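Local atomic coordinates of dual oxidase maturation factor 1 (Mus musculus, PDB entry 6WXU), a protein that is probably required for the maturation of the dual oxidase DUOX1 and its transport from the endoplasmic reticulum to the plasma membrane. Residues B[80-85]-B[94-99]; B[167-172]-B[229-234]; B[132-137]-B[172-177]. All blocks are in the same frame, centred on the assembly; numbering follows the deposited sequence.

Contact 1: B[80-85]-B[94-99]. With NAG (2-acetamido-2-deoxy-beta-D-glucopyranose), chain M.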
ATOM      1  N   HIS B  80      24.659   7.581  21.249  1.00 47.29           N
ATOM      2  CA  HIS B  80      23.832   8.542  21.963  1.00 47.29           C
ATOM      3  C   HIS B  80      24.500   9.906  21.928  1.00 47.29           C
ATOM      4  O   HIS B  80      25.722  10.002  22.051  1.00 47.29           O
ATOM      5  CB  HIS B  80      23.612   8.098  23.411  1.00 47.29           C
ATOM      6  CG  HIS B  80      22.730   9.012  24.197  1.00 47.29           C
ATOM      7  ND1 HIS B  80      21.355   8.947  24.143  1.00 47.29           N
ATOM      8  CD2 HIS B  80      23.025  10.014  25.058  1.00 47.29           C
ATOM      9  CE1 HIS B  80      20.840   9.869  24.935  1.00 47.29           C
ATOM     10  NE2 HIS B  80      21.833  10.533  25.501  1.00 47.29           N
ATOM     11  N   VAL B  81      23.693  10.955  21.772  1.00 45.47           N
ATOM     12  CA  VAL B  81      24.199  12.322  21.749  1.00 45.47           C
ATOM     13  C   VAL B  81      23.040  13.261  22.045  1.00 45.47           C
ATOM     14  O   VAL B  81      21.878  12.921  21.834  1.00 45.47           O
ATOM     15  CB  VAL B  81      24.868  12.653  20.391  1.00 45.47           C
ATOM     16  CG1 VAL B  81      23.827  12.938  19.333  1.00 45.47           C
ATOM     17  CG2 VAL B  81      25.814  13.821  20.536  1.00 45.47           C
ATOM     18  N   ASN B  82      23.361  14.446  22.554  1.00 45.48           N
ATOM     19  CA  ASN B  82      22.390  15.492  22.842  1.00 45.48           C
ATOM     20  C   ASN B  82      22.644  16.653  21.893  1.00 45.48           C
ATOM     21  O   ASN B  82      23.733  17.235  21.904  1.00 45.48           O
ATOM     22  CB  ASN B  82      22.500  15.943  24.299  1.00 45.48           C
ATOM     23  CG  ASN B  82      21.697  17.191  24.589  1.00 45.48           C
ATOM     24  OD1 ASN B  82      20.494  17.127  24.827  1.00 45.48           O
ATOM     25  ND2 ASN B  82      22.363  18.334  24.587  1.00 45.48           N
ATOM     26  N   ALA B  83      21.646  16.992  21.079  1.00 45.20           N
ATOM     27  CA  ALA B  83      21.825  17.979  20.027  1.00 45.20           C
ATOM     28  C   ALA B  83      20.579  18.838  19.889  1.00 45.20           C
ATOM     29  O   ALA B  83      19.505  18.493  20.382  1.00 45.20           O
ATOM     30  CB  ALA B  83      22.137  17.310  18.687  1.00 45.20           C
ATOM     31  N   ASN B  84      20.740  19.971  19.210  1.00 46.29           N
ATOM     32  CA  ASN B  84      19.627  20.818  18.796  1.00 46.29           C
ATOM     33  C   ASN B  84      19.387  20.600  17.311  1.00 46.29           C
ATOM     34  O   ASN B  84      20.281  20.845  16.496  1.00 46.29           O
ATOM     35  CB  ASN B  84      19.919  22.292  19.059  1.00 46.29           C
ATOM     36  CG  ASN B  84      20.312  22.561  20.479  1.00 46.29           C
ATOM     37  OD1 ASN B  84      20.044  21.766  21.369  1.00 46.29           O
ATOM     38  ND2 ASN B  84      20.955  23.693  20.701  1.00 46.29           N
ATOM     39  N   THR B  85      18.188  20.155  16.958  1.00 43.52           N
ATOM     40  CA  THR B  85      17.870  19.814  15.581  1.00 43.52           C
ATOM     41  C   THR B  85      16.539  20.431  15.181  1.00 43.52           C
ATOM     42  O   THR B  85      15.796  20.958  16.008  1.00 43.52           O
ATOM     43  CB  THR B  85      17.809  18.295  15.384  1.00 43.52           C
ATOM     44  OG1 THR B  85      16.821  17.742  16.256  1.00 43.52           O
ATOM     45  CG2 THR B  85      19.140  17.659  15.687  1.00 43.52           C
ATOM     46  N   TRP B  94      13.360  24.933  16.178  1.00 43.16           N
ATOM     47  CA  TRP B  94      14.293  23.876  16.536  1.00 43.16           C
ATOM     48  C   TRP B  94      13.973  23.339  17.924  1.00 43.16           C
ATOM     49  O   TRP B  94      13.407  24.042  18.763  1.00 43.16           O
ATOM     50  CB  TRP B  94      15.737  24.378  16.502  1.00 43.16           C
ATOM     51  CG  TRP B  94      16.268  24.607  15.127  1.00 43.16           C
ATOM     52  CD1 TRP B  94      15.611  25.166  14.078  1.00 43.16           C
ATOM     53  CD2 TRP B  94      17.569  24.262  14.646  1.00 43.16           C
ATOM     54  NE1 TRP B  94      16.421  25.200  12.974  1.00 43.16           N
ATOM     55  CE2 TRP B  94      17.631  24.648  13.298  1.00 43.16           C
ATOM     56  CE3 TRP B  94      18.689  23.664  15.227  1.00 43.16           C
ATOM     57  CZ2 TRP B  94      18.764  24.457  12.523  1.00 43.16           C
ATOM     58  CZ3 TRP B  94      19.813  23.478  14.455  1.00 43.16           C
ATOM     59  CH2 TRP B  94      19.843  23.871  13.119  1.00 43.16           C
ATOM     60  N   VAL B  95      14.345  22.083  18.161  1.00 42.29           N
ATOM     61  CA  VAL B  95      14.116  21.427  19.438  1.00 42.29           C
ATOM     62  C   VAL B  95      15.445  20.933  19.989  1.00 42.29           C
ATOM     63  O   VAL B  95      16.422  20.755  19.261  1.00 42.29           O
ATOM     64  CB  VAL B  95      13.118  20.260  19.321  1.00 42.29           C
ATOM     65  CG1 VAL B  95      11.772  20.769  18.892  1.00 42.29           C
ATOM     66  CG2 VAL B  95      13.625  19.236  18.345  1.00 42.29           C
ATOM     67  N   SER B  96      15.470  20.709  21.298  1.00 43.22           N
ATOM     68  CA  SER B  96      16.634  20.178  21.998  1.00 43.22           C
ATOM     69  C   SER B  96      16.308  18.758  22.434  1.00 43.22           C
ATOM     70  O   SER B  96      15.469  18.554  23.314  1.00 43.22           O
ATOM     71  CB  SER B  96      16.993  21.053  23.194  1.00 43.22           C
ATOM     72  OG  SER B  96      18.109  20.528  23.881  1.00 43.22           O
ATOM     73  N   VAL B  97      16.971  17.776  21.826  1.00 42.14           N
ATOM     74  CA  VAL B  97      16.592  16.380  21.946  1.00 42.14           C
ATOM     75  C   VAL B  97      17.795  15.555  22.394  1.00 42.14           C
ATOM     76  O   VAL B  97      18.904  16.059  22.543  1.00 42.14           O
ATOM     77  CB  VAL B  97      16.018  15.824  20.631  1.00 42.14           C
ATOM     78  CG1 VAL B  97      14.646  16.382  20.389  1.00 42.14           C
ATOM     79  CG2 VAL B  97      16.932  16.171  19.485  1.00 42.14           C
ATOM     80  N   ASP B  98      17.542  14.267  22.615  1.00 45.02           N
ATOM     81  CA  ASP B  98      18.546  13.251  22.921  1.00 45.02           C
ATOM     82  C   ASP B  98      18.408  12.158  21.869  1.00 45.02           C
ATOM     83  O   ASP B  98      17.611  11.234  22.031  1.00 45.02           O
ATOM     84  CB  ASP B  98      18.360  12.676  24.316  1.00 45.02           C
ATOM     85  CG  ASP B  98      18.668  13.669  25.403  1.00 45.02           C
ATOM     86  OD1 ASP B  98      18.927  14.841  25.081  1.00 45.02           O
ATOM     87  OD2 ASP B  98      18.654  13.277  26.588  1.00 45.02           O
ATOM     88  N   VAL B  99      19.185  12.258  20.801  1.00 43.61           N
ATOM     89  CA  VAL B  99      19.115  11.286  19.716  1.00 43.61           C
ATOM     90  C   VAL B  99      19.945  10.063  20.078  1.00 43.61           C
ATOM     91  O   VAL B  99      20.984  10.164  20.733  1.00 43.61           O
ATOM     92  CB  VAL B  99      19.593  11.921  18.397  1.00 43.61           C
ATOM     93  CG1 VAL B  99      19.033  11.167  17.217  1.00 43.61           C
ATOM     94  CG2 VAL B  99      19.189  13.372  18.335  1.00 43.61           C
TER
HETATM   95  C1  NAG M 401      21.391  24.083  22.012  1.00 54.11           C
HETATM   96  C2  NAG M 401      22.867  23.761  22.220  1.00 54.11           C
HETATM   97  C3  NAG M 401      23.324  24.239  23.591  1.00 54.11           C
HETATM   98  C4  NAG M 401      23.000  25.715  23.770  1.00 54.11           C
HETATM   99  C5  NAG M 401      21.519  25.958  23.507  1.00 54.11           C
HETATM  100  C6  NAG M 401      21.154  27.422  23.545  1.00 54.11           C
HETATM  101  C7  NAG M 401      24.222  21.858  21.483  1.00 54.11           C
HETATM  102  C8  NAG M 401      24.327  20.367  21.409  1.00 54.11           C
HETATM  103  N2  NAG M 401      23.121  22.339  22.067  1.00 54.11           N
HETATM  104  O3  NAG M 401      24.725  24.034  23.719  1.00 54.11           O
HETATM  105  O4  NAG M 401      23.317  26.128  25.093  1.00 54.11           O
HETATM  106  O5  NAG M 401      21.174  25.482  22.199  1.00 54.11           O
HETATM  107  O6  NAG M 401      22.319  28.236  23.514  1.00 54.11           O
HETATM  108  O7  NAG M 401      25.090  22.593  21.032  1.00 54.11           O

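Contact 2: B[167-172]-B[229-234]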
ATOM      1  N   CYS B 167      26.933   5.349   1.706  1.00 58.94           N
ATOM      2  CA  CYS B 167      27.605   4.605   2.765  1.00 58.94           C
ATOM      3  C   CYS B 167      26.985   3.215   2.814  1.00 58.94           C
ATOM      4  O   CYS B 167      25.843   3.054   3.254  1.00 58.94           O
ATOM      5  CB  CYS B 167      27.465   5.324   4.102  1.00 58.94           C
ATOM      6  SG  CYS B 167      28.100   4.380   5.497  1.00 58.94           S
ATOM      7  N   GLY B 168      27.731   2.216   2.366  1.00 54.99           N
ATOM      8  CA  GLY B 168      27.167   0.893   2.201  1.00 54.99           C
ATOM      9  C   GLY B 168      27.009   0.105   3.482  1.00 54.99           C
ATOM     10  O   GLY B 168      27.745  -0.855   3.712  1.00 54.99           O
ATOM     11  N   LEU B 169      26.054   0.492   4.324  1.00 49.91           N
ATOM     12  CA  LEU B 169      25.816  -0.214   5.574  1.00 49.91           C
ATOM     13  C   LEU B 169      24.794  -1.330   5.448  1.00 49.91           C
ATOM     14  O   LEU B 169      24.817  -2.262   6.258  1.00 49.91           O
ATOM     15  CB  LEU B 169      25.339   0.759   6.652  1.00 49.91           C
ATOM     16  CG  LEU B 169      26.266   1.914   7.001  1.00 49.91           C
ATOM     17  CD1 LEU B 169      25.639   2.784   8.050  1.00 49.91           C
ATOM     18  CD2 LEU B 169      27.594   1.394   7.478  1.00 49.91           C
ATOM     19  N   TYR B 170      23.907  -1.261   4.458  1.00 47.65           N
ATOM     20  CA  TYR B 170      22.792  -2.196   4.388  1.00 47.65           C
ATOM     21  C   TYR B 170      23.274  -3.631   4.228  1.00 47.65           C
ATOM     22  O   TYR B 170      22.933  -4.503   5.031  1.00 47.65           O
ATOM     23  CB  TYR B 170      21.863  -1.810   3.242  1.00 47.65           C
ATOM     24  CG  TYR B 170      20.657  -2.700   3.114  1.00 47.65           C
ATOM     25  CD1 TYR B 170      19.636  -2.646   4.043  1.00 47.65           C
ATOM     26  CD2 TYR B 170      20.534  -3.584   2.058  1.00 47.65           C
ATOM     27  CE1 TYR B 170      18.534  -3.450   3.928  1.00 47.65           C
ATOM     28  CE2 TYR B 170      19.434  -4.392   1.936  1.00 47.65           C
ATOM     29  CZ  TYR B 170      18.437  -4.320   2.874  1.00 47.65           C
ATOM     30  OH  TYR B 170      17.331  -5.124   2.756  1.00 47.65           O
ATOM     31  N   ASN B 171      24.065  -3.898   3.187  1.00 49.85           N
ATOM     32  CA  ASN B 171      24.487  -5.268   2.913  1.00 49.85           C
ATOM     33  C   ASN B 171      25.302  -5.836   4.065  1.00 49.85           C
ATOM     34  O   ASN B 171      25.083  -6.974   4.496  1.00 49.85           O
ATOM     35  CB  ASN B 171      25.293  -5.320   1.618  1.00 49.85           C
ATOM     36  CG  ASN B 171      24.424  -5.214   0.389  1.00 49.85           C
ATOM     37  OD1 ASN B 171      23.214  -5.026   0.485  1.00 49.85           O
ATOM     38  ND2 ASN B 171      25.038  -5.329  -0.778  1.00 49.85           N
ATOM     39  N   GLN B 172      26.249  -5.054   4.577  1.00 52.75           N
ATOM     40  CA  GLN B 172      27.119  -5.540   5.640  1.00 52.75           C
ATOM     41  C   GLN B 172      26.323  -5.877   6.891  1.00 52.75           C
ATOM     42  O   GLN B 172      26.437  -6.981   7.435  1.00 52.75           O
ATOM     43  CB  GLN B 172      28.186  -4.499   5.947  1.00 52.75           C
ATOM     44  CG  GLN B 172      29.288  -4.989   6.856  1.00 52.75           C
ATOM     45  CD  GLN B 172      30.313  -5.830   6.126  1.00 52.75           C
ATOM     46  OE1 GLN B 172      30.254  -5.983   4.908  1.00 52.75           O
ATOM     47  NE2 GLN B 172      31.265  -6.376   6.870  1.00 52.75           N
ATOM     48  N   SER B 229      34.203  -1.853  11.584  1.00 66.33           N
ATOM     49  CA  SER B 229      35.156  -1.210  10.694  1.00 66.33           C
ATOM     50  C   SER B 229      34.491  -0.518   9.515  1.00 66.33           C
ATOM     51  O   SER B 229      35.190  -0.067   8.603  1.00 66.33           O
ATOM     52  CB  SER B 229      36.169  -2.238  10.189  1.00 66.33           C
ATOM     53  OG  SER B 229      35.517  -3.313   9.535  1.00 66.33           O
ATOM     54  N   LEU B 230      33.169  -0.420   9.511  1.00 64.43           N
ATOM     55  CA  LEU B 230      32.435   0.141   8.386  1.00 64.43           C
ATOM     56  C   LEU B 230      31.631   1.379   8.741  1.00 64.43           C
ATOM     57  O   LEU B 230      31.596   2.328   7.956  1.00 64.43           O
ATOM     58  CB  LEU B 230      31.500  -0.916   7.798  1.00 64.43           C
ATOM     59  CG  LEU B 230      30.846  -0.511   6.482  1.00 64.43           C
ATOM     60  CD1 LEU B 230      31.842  -0.578   5.337  1.00 64.43           C
ATOM     61  CD2 LEU B 230      29.666  -1.394   6.214  1.00 64.43           C
ATOM     62  N   ILE B 231      30.969   1.396   9.901  1.00 63.57           N
ATOM     63  CA  ILE B 231      30.212   2.576  10.311  1.00 63.57           C
ATOM     64  C   ILE B 231      31.099   3.643  10.925  1.00 63.57           C
ATOM     65  O   ILE B 231      30.620   4.746  11.215  1.00 63.57           O
ATOM     66  CB  ILE B 231      29.103   2.187  11.304  1.00 63.57           C
ATOM     67  CG1 ILE B 231      27.988   3.234  11.304  1.00 63.57           C
ATOM     68  CG2 ILE B 231      29.678   2.007  12.697  1.00 63.57           C
ATOM     69  CD1 ILE B 231      26.851   2.921  12.236  1.00 63.57           C
ATOM     70  N   SER B 232      32.384   3.351  11.123  1.00 67.22           N
ATOM     71  CA  SER B 232      33.273   4.348  11.719  1.00 67.22           C
ATOM     72  C   SER B 232      33.507   5.542  10.805  1.00 67.22           C
ATOM     73  O   SER B 232      33.392   6.685  11.281  1.00 67.22           O
ATOM     74  CB  SER B 232      34.587   3.685  12.140  1.00 67.22           C
ATOM     75  OG  SER B 232      35.464   4.627  12.727  1.00 67.22           O
ATOM     76  N   PRO B 233      33.829   5.380   9.514  1.00 66.81           N
ATOM     77  CA  PRO B 233      34.090   6.566   8.686  1.00 66.81           C
ATOM     78  C   PRO B 233      32.846   7.314   8.240  1.00 66.81           C
ATOM     79  O   PRO B 233      32.957   8.502   7.912  1.00 66.81           O
ATOM     80  CB  PRO B 233      34.841   5.991   7.480  1.00 66.81           C
ATOM     81  CG  PRO B 233      34.323   4.622   7.360  1.00 66.81           C
ATOM     82  CD  PRO B 233      34.116   4.142   8.766  1.00 66.81           C
ATOM     83  N   CYS B 234      31.681   6.684   8.216  1.00 64.53           N
ATOM     84  CA  CYS B 234      30.495   7.359   7.697  1.00 64.53           C
ATOM     85  C   CYS B 234      29.995   8.392   8.698  1.00 64.53           C
ATOM     86  O   CYS B 234      29.809   8.068   9.876  1.00 64.53           O
ATOM     87  CB  CYS B 234      29.402   6.353   7.378  1.00 64.53           C
ATOM     88  SG  CYS B 234      29.840   5.294   5.986  1.00 64.53           S
TER

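Contact 3: B[132-137]-B[172-177]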
ATOM      1  N   TRP B 132      15.665  -5.097   8.641  1.00 47.34           N
ATOM      2  CA  TRP B 132      16.259  -5.607   7.412  1.00 47.34           C
ATOM      3  C   TRP B 132      16.384  -7.125   7.435  1.00 47.34           C
ATOM      4  O   TRP B 132      17.252  -7.685   6.767  1.00 47.34           O
ATOM      5  CB  TRP B 132      17.623  -4.972   7.155  1.00 47.34           C
ATOM      6  CG  TRP B 132      18.586  -5.101   8.282  1.00 47.34           C
ATOM      7  CD1 TRP B 132      19.040  -6.252   8.843  1.00 47.34           C
ATOM      8  CD2 TRP B 132      19.238  -4.036   8.973  1.00 47.34           C
ATOM      9  NE1 TRP B 132      19.920  -5.972   9.852  1.00 47.34           N
ATOM     10  CE2 TRP B 132      20.060  -4.614   9.950  1.00 47.34           C
ATOM     11  CE3 TRP B 132      19.198  -2.647   8.865  1.00 47.34           C
ATOM     12  CZ2 TRP B 132      20.837  -3.856  10.812  1.00 47.34           C
ATOM     13  CZ3 TRP B 132      19.969  -1.898   9.720  1.00 47.34           C
ATOM     14  CH2 TRP B 132      20.777  -2.502  10.682  1.00 47.34           C
ATOM     15  N   ARG B 133      15.533  -7.800   8.203  1.00 54.89           N
ATOM     16  CA  ARG B 133      15.562  -9.249   8.246  1.00 54.89           C
ATOM     17  C   ARG B 133      15.252  -9.816   6.865  1.00 54.89           C
ATOM     18  O   ARG B 133      14.856  -9.103   5.942  1.00 54.89           O
ATOM     19  CB  ARG B 133      14.565  -9.783   9.271  1.00 54.89           C
ATOM     20  CG  ARG B 133      14.681  -9.170  10.648  1.00 54.89           C
ATOM     21  CD  ARG B 133      13.956 -10.014  11.686  1.00 54.89           C
ATOM     22  NE  ARG B 133      14.845 -10.991  12.312  1.00 54.89           N
ATOM     23  CZ  ARG B 133      15.371 -10.861  13.529  1.00 54.89           C
ATOM     24  NH1 ARG B 133      15.089  -9.796  14.266  1.00 54.89           N
ATOM     25  NH2 ARG B 133      16.172 -11.799  14.012  1.00 54.89           N
ATOM     26  N   LEU B 134      15.440 -11.128   6.727  1.00 55.72           N
ATOM     27  CA  LEU B 134      15.269 -11.760   5.427  1.00 55.72           C
ATOM     28  C   LEU B 134      13.828 -11.722   4.939  1.00 55.72           C
ATOM     29  O   LEU B 134      13.600 -11.782   3.728  1.00 55.72           O
ATOM     30  CB  LEU B 134      15.768 -13.201   5.473  1.00 55.72           C
ATOM     31  CG  LEU B 134      16.915 -13.501   4.509  1.00 55.72           C
ATOM     32  CD1 LEU B 134      18.074 -12.558   4.768  1.00 55.72           C
ATOM     33  CD2 LEU B 134      17.358 -14.946   4.634  1.00 55.72           C
ATOM     34  N   GLY B 135      12.859 -11.615   5.841  1.00 56.86           N
ATOM     35  CA  GLY B 135      11.467 -11.526   5.462  1.00 56.86           C
ATOM     36  C   GLY B 135      10.916 -10.123   5.338  1.00 56.86           C
ATOM     37  O   GLY B 135       9.712  -9.969   5.105  1.00 56.86           O
ATOM     38  N   ARG B 136      11.752  -9.098   5.472  1.00 54.66           N
ATOM     39  CA  ARG B 136      11.323  -7.709   5.464  1.00 54.66           C
ATOM     40  C   ARG B 136      12.010  -6.953   4.336  1.00 54.66           C
ATOM     41  O   ARG B 136      12.924  -7.457   3.682  1.00 54.66           O
ATOM     42  CB  ARG B 136      11.632  -7.038   6.806  1.00 54.66           C
ATOM     43  CG  ARG B 136      11.289  -7.890   8.001  1.00 54.66           C
ATOM     44  CD  ARG B 136       9.798  -8.075   8.122  1.00 54.66           C
ATOM     45  NE  ARG B 136       9.123  -6.816   8.414  1.00 54.66           N
ATOM     46  CZ  ARG B 136       8.990  -6.310   9.633  1.00 54.66           C
ATOM     47  NH1 ARG B 136       9.491  -6.953  10.677  1.00 54.66           N
ATOM     48  NH2 ARG B 136       8.359  -5.158   9.811  1.00 54.66           N
ATOM     49  N   SER B 137      11.555  -5.721   4.117  1.00 49.21           N
ATOM     50  CA  SER B 137      12.145  -4.824   3.131  1.00 49.21           C
ATOM     51  C   SER B 137      12.375  -3.474   3.783  1.00 49.21           C
ATOM     52  O   SER B 137      11.417  -2.809   4.185  1.00 49.21           O
ATOM     53  CB  SER B 137      11.243  -4.675   1.909  1.00 49.21           C
ATOM     54  OG  SER B 137      10.002  -4.114   2.280  1.00 49.21           O
ATOM     55  N   GLN B 172      26.249  -5.054   4.577  1.00 52.75           N
ATOM     56  CA  GLN B 172      27.119  -5.540   5.640  1.00 52.75           C
ATOM     57  C   GLN B 172      26.323  -5.877   6.891  1.00 52.75           C
ATOM     58  O   GLN B 172      26.437  -6.981   7.435  1.00 52.75           O
ATOM     59  CB  GLN B 172      28.186  -4.499   5.947  1.00 52.75           C
ATOM     60  CG  GLN B 172      29.288  -4.989   6.856  1.00 52.75           C
ATOM     61  CD  GLN B 172      30.313  -5.830   6.126  1.00 52.75           C
ATOM     62  OE1 GLN B 172      30.254  -5.983   4.908  1.00 52.75           O
ATOM     63  NE2 GLN B 172      31.265  -6.376   6.870  1.00 52.75           N
ATOM     64  N   TYR B 173      25.511  -4.933   7.369  1.00 49.20           N
ATOM     65  CA  TYR B 173      24.737  -5.198   8.573  1.00 49.20           C
ATOM     66  C   TYR B 173      23.737  -6.322   8.361  1.00 49.20           C
ATOM     67  O   TYR B 173      23.506  -7.121   9.272  1.00 49.20           O
ATOM     68  CB  TYR B 173      24.036  -3.928   9.042  1.00 49.20           C
ATOM     69  CG  TYR B 173      24.915  -3.048   9.889  1.00 49.20           C
ATOM     70  CD1 TYR B 173      24.986  -3.226  11.258  1.00 49.20           C
ATOM     71  CD2 TYR B 173      25.683  -2.049   9.322  1.00 49.20           C
ATOM     72  CE1 TYR B 173      25.789  -2.430  12.036  1.00 49.20           C
ATOM     73  CE2 TYR B 173      26.489  -1.251  10.091  1.00 49.20           C
ATOM     74  CZ  TYR B 173      26.538  -1.445  11.447  1.00 49.20           C
ATOM     75  OH  TYR B 173      27.342  -0.647  12.219  1.00 49.20           O
ATOM     76  N   ARG B 174      23.172  -6.434   7.163  1.00 49.15           N
ATOM     77  CA  ARG B 174      22.199  -7.485   6.903  1.00 49.15           C
ATOM     78  C   ARG B 174      22.840  -8.865   6.981  1.00 49.15           C
ATOM     79  O   ARG B 174      22.335  -9.756   7.673  1.00 49.15           O
ATOM     80  CB  ARG B 174      21.555  -7.271   5.539  1.00 49.15           C
ATOM     81  CG  ARG B 174      20.368  -8.150   5.290  1.00 49.15           C
ATOM     82  CD  ARG B 174      19.950  -8.096   3.848  1.00 49.15           C
ATOM     83  NE  ARG B 174      18.624  -8.668   3.667  1.00 49.15           N
ATOM     84  CZ  ARG B 174      18.074  -8.915   2.486  1.00 49.15           C
ATOM     85  NH1 ARG B 174      18.741  -8.644   1.375  1.00 49.15           N
ATOM     86  NH2 ARG B 174      16.857  -9.436   2.415  1.00 49.15           N
ATOM     87  N   LEU B 175      23.957  -9.061   6.280  1.00 48.56           N
ATOM     88  CA  LEU B 175      24.608 -10.366   6.282  1.00 48.56           C
ATOM     89  C   LEU B 175      25.148 -10.717   7.663  1.00 48.56           C
ATOM     90  O   LEU B 175      24.977 -11.849   8.135  1.00 48.56           O
ATOM     91  CB  LEU B 175      25.728 -10.396   5.247  1.00 48.56           C
ATOM     92  CG  LEU B 175      25.361 -10.842   3.833  1.00 48.56           C
ATOM     93  CD1 LEU B 175      24.636 -12.169   3.881  1.00 48.56           C
ATOM     94  CD2 LEU B 175      24.516  -9.810   3.112  1.00 48.56           C
ATOM     95  N   ALA B 176      25.805  -9.762   8.323  1.00 48.53           N
ATOM     96  CA  ALA B 176      26.365 -10.037   9.639  1.00 48.53           C
ATOM     97  C   ALA B 176      25.276 -10.384  10.642  1.00 48.53           C
ATOM     98  O   ALA B 176      25.428 -11.324  11.431  1.00 48.53           O
ATOM     99  CB  ALA B 176      27.177  -8.840  10.120  1.00 48.53           C
ATOM    100  N   GLY B 177      24.168  -9.644  10.627  1.00 47.72           N
ATOM    101  CA  GLY B 177      23.074  -9.969  11.524  1.00 47.72           C
ATOM    102  C   GLY B 177      22.460 -11.320  11.224  1.00 47.72           C
ATOM    103  O   GLY B 177      22.099 -12.065  12.138  1.00 47.72           O
TER

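Contact 1: B[80-85]-B[94-99]
The shortest hydrogen bond between the two strands runs from Val95 N to Thr85 O, 2.8 Å, with 168° at the hydrogen. Thr85 N answers to Val95 O at 3.0 Å, and Ala83 with Val97 and Val81 with Val99 repeat the paired bonding, although Val99 N to Val81 O is weak. This is the antiparallel hairpin of strands 77-86 and 94-103, part of an antiparallel sheet in the region predicted to be extracellular. Ala83, Thr85, Val95, Val97 and Val99 lie on one face, where Thr85 OG1 meets Val97 CG2 at 3.6 Å and Pro153 and Leu157 of helix 152-159 pack on. On the other face Asn84 carries an N-linked sugar, ND2 bonded to NAG C1, while its OD1 stands 3.4 Å from Ser96 OG, a weak bond at most. Trp94 has CG anti to its carbonyl carbon (chi1 -72°), and its indole lies beside the Asn84-Thr85 backbone: Thr85 C is 3.7 Å above one ring face, toward the rim, and CZ3 reaches Asn84 O at 3.4 Å. An alanine here would probably leave the backbone carbonyls of Asn84 and Thr85 without that aromatic cover.

Contact 2: B[167-172]-B[229-234]
Two different first torsions bring the sulfurs of Cys167 and Cys234 together: SG of Cys167 stands anti to its own backbone N (chi1 173°), SG of Cys234 anti to its carbonyl carbon (chi1 -68°). The resulting disulfide has Cys167 SG and Cys234 SG 2.0 Å apart and a torsion of 99° about the S-S bond, close to the usual right-angled twist.

Just after Cys167 the chain folds back in an inverse gamma turn centred on Gly168, with Leu169 N bonded to Cys167 O at 2.8 Å. The turn carries the backbone from the disulfide into helix 170-199 and sets Leu169 against Leu230 and Ile231. The side chains of Leu169 and Leu230 lie alongside one another, running opposite ways, their CD2 atoms 3.7 Å apart. With Ile231 the same leucine makes a right-angled crossing, Leu169 CD1 to Ile231 CG1 at 4.0 Å. One branch of Leu230 does most of its work: CD2 also lies 3.5 Å from Gln172 CB and beside Gly168 O. The amide of Gln172 turns elsewhere, NE2 bonding to the backbone O of Met226, so toward Leu230 this residue offers only its aliphatic stem. Phe161 packs on both Leu169 and Ile231.

No hydrogen bond passes between 167-172 and 229-234; one covalent link and a small apolar cluster hold them together. Such a disulfide between two segments predicted to be extracellular, joining the loop that leads into helix 170-199 to the residues just after the short helix 228-231, is consistent with a protein that matures through the oxidising secretory pathway.

Contact 3: B[132-137]-B[172-177]
Trp132 and Arg174 mark the nearest approach of the two backbones, 6.3 Å from Trp132 CA to Arg174 CA. Their segments differ in build. From Arg133 to Arg136 the loop makes a type I turn, closed by Arg136 N to Arg133 O at 3.1 Å, and Ser137 then takes the N-cap position of helix 138-147. Segment 172-177 is regular helix, with Gly177 N bonded to Tyr173 O at 2.9 Å.

Trp132 carries its CG between its own backbone N and carbonyl carbon (chi1 54°), and the indole lies against the helix. On one face of this ring sit Tyr173 CB, 3.6 Å above the plane, and Arg174 N, 4.2 Å above it, both toward the rim. The tyrosine meets the indole mainly through its CB; the two rings themselves lie obliquely, planes 48° apart. Trp132 NE1 has a weak bond to Leu105 O.

Arg174 runs extended past Trp132 O, its CG 3.5 Å from that oxygen. Leu134 crosses the end of this side chain at about a right angle, with CD1 4.1 Å from Arg174 NE. These are packing contacts, and no hydrogen bond crosses between the segments.

Ile103 of strand 94-103 touches both Trp132 and Tyr173. The arrangement is thus a loop-on-helix packing in the part of the chain predicted to be extracellular, a buried tryptophan wedged between the sheet and the first turns of helix 170-199.

Following the chain from the N terminus, contact 1 comes first and closes locally, completing a beta hairpin whose two segments are separated by eight residues. It is complete before the others begin and touches neither, its nearest atoms being about 10 Å from contact 2 and about 13 Å from contact 3. Contact 3 opens at 132-137 and closes on 172-177, enclosing helices 138-147 and 152-159. Contact 2 opens inside that loop at 167-172 and closes only at 229-234, after helices 170-199 and 203-224, so the two cross. They share Gln172 and touch directly, Tyr173 OH packing 3.5 Å from Ile231 CB. Together they join the loop before helix 138-147 and the short helix 228-231 to the start of helix 170-199.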